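Long-range contact in transketolase (Campylobacter jejuni, PDB 3M6L), which belongs to the transketolase family of thiamine diphosphate-dependent enzymes and binds its cofactor between the two subunits of a dimer: residues 163-168 against 394-399. Residues are numbered along the deposited sequence; the frame is centred on the assembly and turned at random.
Sequences SYEACS and EHAMAA. With TPP (thiamine diphosphate), chain C.
Glu165 reaches from helix 161-172 to the first turn of helix 394-407, where amide N-H groups have no helical carbonyl to bond. Glu394 opens that turn and faces the cofactor instead: its chain bends at chi2 (84°), bringing OE2 to 2.5 Å from N1' of the thiamine diphosphate, as in the conserved glutamate–aminopyrimidine pair of thiamine enzymes. The carboxylates of Glu165 and Glu394 remain apart, OE2 to OE1 5.5 Å. At His395 a water mediates: it accepts from His395 N at 2.9 Å and donates to Glu165 OE2 at 2.6 Å. Gly161 N of the second subunit also bonds OE2. The His395 ring meets Tyr423 of that subunit edge-to-face. Ala396 N gives its hydrogen directly to Glu165 OE1 (2.9 Å, 153°), nearly in line with the C-O bond. An extended glutamate suits this span, and a carboxylate, if ionised, would probably be favoured by the helix N-terminus. The small methyl of Ala396 lets the axes of 163-168 and 394-399 approach to 8.5 Å, its CB lying 3.5 Å from Glu165 CB and 4.2 Å from Ala166 CB. The two segments cross at -68° and join the diphosphate-binding and pyrimidine-binding domains of one chain, with a helix start whose amide is bonded by a carboxylate from the other domain, beside the intersubunit cofactor site of the transketolase fold.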
loop_
_atom_site.group_PDB
_atom_site.type_symbol
_atom_site.label_atom_id
_atom_site.label_comp_id
_atom_site.label_asym_id
_atom_site.label_seq_id
_atom_site.Cartn_x
_atom_site.Cartn_y
_atom_site.Cartn_z
ATOM N N SER A 163 10.806 5.786 0.423
ATOM C CA SER A 163 12.187 6.325 0.364
ATOM C C SER A 163 12.755 6.665 1.730
ATOM O O SER A 163 13.891 6.237 2.064
ATOM C CB SER A 163 12.330 7.539 -0.602
ATOM O OG SER A 163 11.728 8.724 -0.168
ATOM N N TYR A 164 11.911 7.312 2.561
ATOM C CA TYR A 164 12.286 7.713 3.910
ATOM C C TYR A 164 12.514 6.450 4.731
ATOM O O TYR A 164 13.425 6.356 5.507
ATOM C CB TYR A 164 11.243 8.567 4.589
ATOM C CG TYR A 164 10.849 9.853 3.940
ATOM C CD1 TYR A 164 11.334 11.074 4.437
ATOM C CD2 TYR A 164 9.890 9.903 2.963
ATOM C CE1 TYR A 164 10.942 12.233 3.878
ATOM C CE2 TYR A 164 9.462 11.093 2.404
ATOM C CZ TYR A 164 9.958 12.279 2.914
ATOM O OH TYR A 164 9.574 13.438 2.407
ATOM N N GLU A 165 11.599 5.447 4.614
ATOM C CA GLU A 165 11.730 4.148 5.335
ATOM C C GLU A 165 13.058 3.509 5.024
ATOM O O GLU A 165 13.782 3.057 5.927
ATOM C CB GLU A 165 10.566 3.196 4.942
ATOM C CG GLU A 165 9.169 3.589 5.412
ATOM C CD GLU A 165 8.148 2.527 4.959
ATOM O OE1 GLU A 165 8.552 1.425 4.468
ATOM O OE2 GLU A 165 6.927 2.766 5.160
ATOM N N ALA A 166 13.364 3.358 3.725
ATOM C CA ALA A 166 14.581 2.652 3.325
ATOM C C ALA A 166 15.841 3.416 3.691
ATOM O O ALA A 166 16.757 2.756 4.144
ATOM C CB ALA A 166 14.547 2.351 1.826
ATOM N N CYS A 167 15.826 4.710 3.559
ATOM C CA CYS A 167 17.021 5.530 3.925
ATOM C C CYS A 167 17.266 5.516 5.441
ATOM O O CYS A 167 18.441 5.494 5.942
ATOM C CB CYS A 167 16.892 6.885 3.361
ATOM S SG CYS A 167 17.089 6.832 1.505
ATOM N N SER A 168 16.180 5.448 6.215
ATOM C CA SER A 168 16.306 5.273 7.686
ATOM C C SER A 168 17.128 4.060 7.998
ATOM O O SER A 168 18.086 4.055 8.796
ATOM C CB SER A 168 14.885 5.190 8.323
ATOM O OG SER A 168 14.933 5.216 9.735
ATOM N N GLU A 394 6.738 -1.894 6.583
ATOM C CA GLU A 394 6.347 -2.995 5.748
ATOM C C GLU A 394 6.778 -2.785 4.307
ATOM O O GLU A 394 7.241 -3.734 3.649
ATOM C CB GLU A 394 4.837 -3.248 5.816
ATOM C CG GLU A 394 4.314 -3.644 7.160
ATOM C CD GLU A 394 4.009 -2.495 8.085
ATOM O OE1 GLU A 394 4.112 -1.323 7.591
ATOM O OE2 GLU A 394 3.603 -2.777 9.234
ATOM N N HIS A 395 6.521 -1.609 3.712
ATOM C CA HIS A 395 6.786 -1.459 2.307
ATOM C C HIS A 395 8.263 -1.527 1.959
ATOM O O HIS A 395 8.666 -2.221 1.034
ATOM C CB HIS A 395 6.236 -0.144 1.848
ATOM C CG HIS A 395 5.939 0.047 0.407
ATOM N ND1 HIS A 395 6.010 -0.876 -0.604
ATOM C CD2 HIS A 395 5.395 1.172 -0.127
ATOM C CE1 HIS A 395 5.581 -0.284 -1.721
ATOM N NE2 HIS A 395 5.239 0.953 -1.444
ATOM N N ALA A 396 9.104 -0.826 2.716
ATOM C CA ALA A 396 10.507 -0.860 2.485
ATOM C C ALA A 396 11.089 -2.278 2.734
ATOM O O ALA A 396 11.946 -2.752 2.005
ATOM C CB ALA A 396 11.229 0.180 3.323
HETATM N N MSE A 397 10.557 -2.986 3.733
HETATM C CA MSE A 397 10.945 -4.364 3.916
HETATM C C MSE A 397 10.779 -5.222 2.709
HETATM O O MSE A 397 11.690 -5.921 2.287
HETATM C CB MSE A 397 10.235 -4.987 5.089
HETATM C CG MSE A 397 10.177 -6.434 5.124
HETATM SE SE MSE A 397 9.254 -7.251 6.652
HETATM C CE MSE A 397 7.427 -6.884 5.912
ATOM N N ALA A 398 9.591 -5.153 2.054
ATOM C CA ALA A 398 9.402 -5.928 0.875
ATOM C C ALA A 398 10.250 -5.492 -0.291
ATOM O O ALA A 398 10.791 -6.345 -1.022
ATOM C CB ALA A 398 7.896 -5.879 0.463
ATOM N N ALA A 399 10.465 -4.184 -0.466
ATOM C CA ALA A 399 11.336 -3.755 -1.515
ATOM C C ALA A 399 12.826 -4.068 -1.298
ATOM O O ALA A 399 13.525 -4.439 -2.273
ATOM C CB ALA A 399 11.180 -2.305 -1.817
HETATM N "N1'" TPP C . 1.941 -2.275 11.067
HETATM C "C2'" TPP C . 0.963 -1.372 11.052
HETATM C CM2 TPP C . 0.819 -0.536 9.795
HETATM N "N3'" TPP C . 0.060 -1.124 12.026
HETATM C "C4'" TPP C . 0.068 -1.890 13.121
HETATM N "N4'" TPP C . -0.858 -1.661 14.024
HETATM C "C5'" TPP C . 1.161 -2.911 13.260
HETATM C "C6'" TPP C . 2.048 -3.054 12.194
HETATM C "C7'" TPP C . 1.288 -3.795 14.559
HETATM N N3 TPP C . 1.785 -2.917 15.740
HETATM C C2 TPP C . 1.077 -2.263 16.742
HETATM S S1 TPP C . 1.922 -1.182 17.864
HETATM C C5 TPP C . 3.393 -1.698 17.058
HETATM C C4 TPP C . 3.089 -2.593 15.929
HETATM C CM4 TPP C . 4.210 -3.034 15.073
HETATM C C6 TPP C . 4.792 -1.256 17.413
HETATM C C7 TPP C . 5.048 -0.722 18.814
HETATM O O7 TPP C . 4.745 0.588 18.549
HETATM P PA TPP C . 4.864 1.858 19.399
HETATM O O1A TPP C . 4.329 2.870 18.483
HETATM O O2A TPP C . 6.326 1.981 19.758
HETATM O O3A TPP C . 3.987 1.528 20.654
HETATM P PB TPP C . 4.201 1.325 22.237
HETATM O O1B TPP C . 2.974 1.880 22.837
HETATM O O2B TPP C . 5.499 1.938 22.680
HETATM O O3B TPP C . 4.399 -0.132 22.492
HETATM O O HOH W 1 5.298 0.694 5.047
#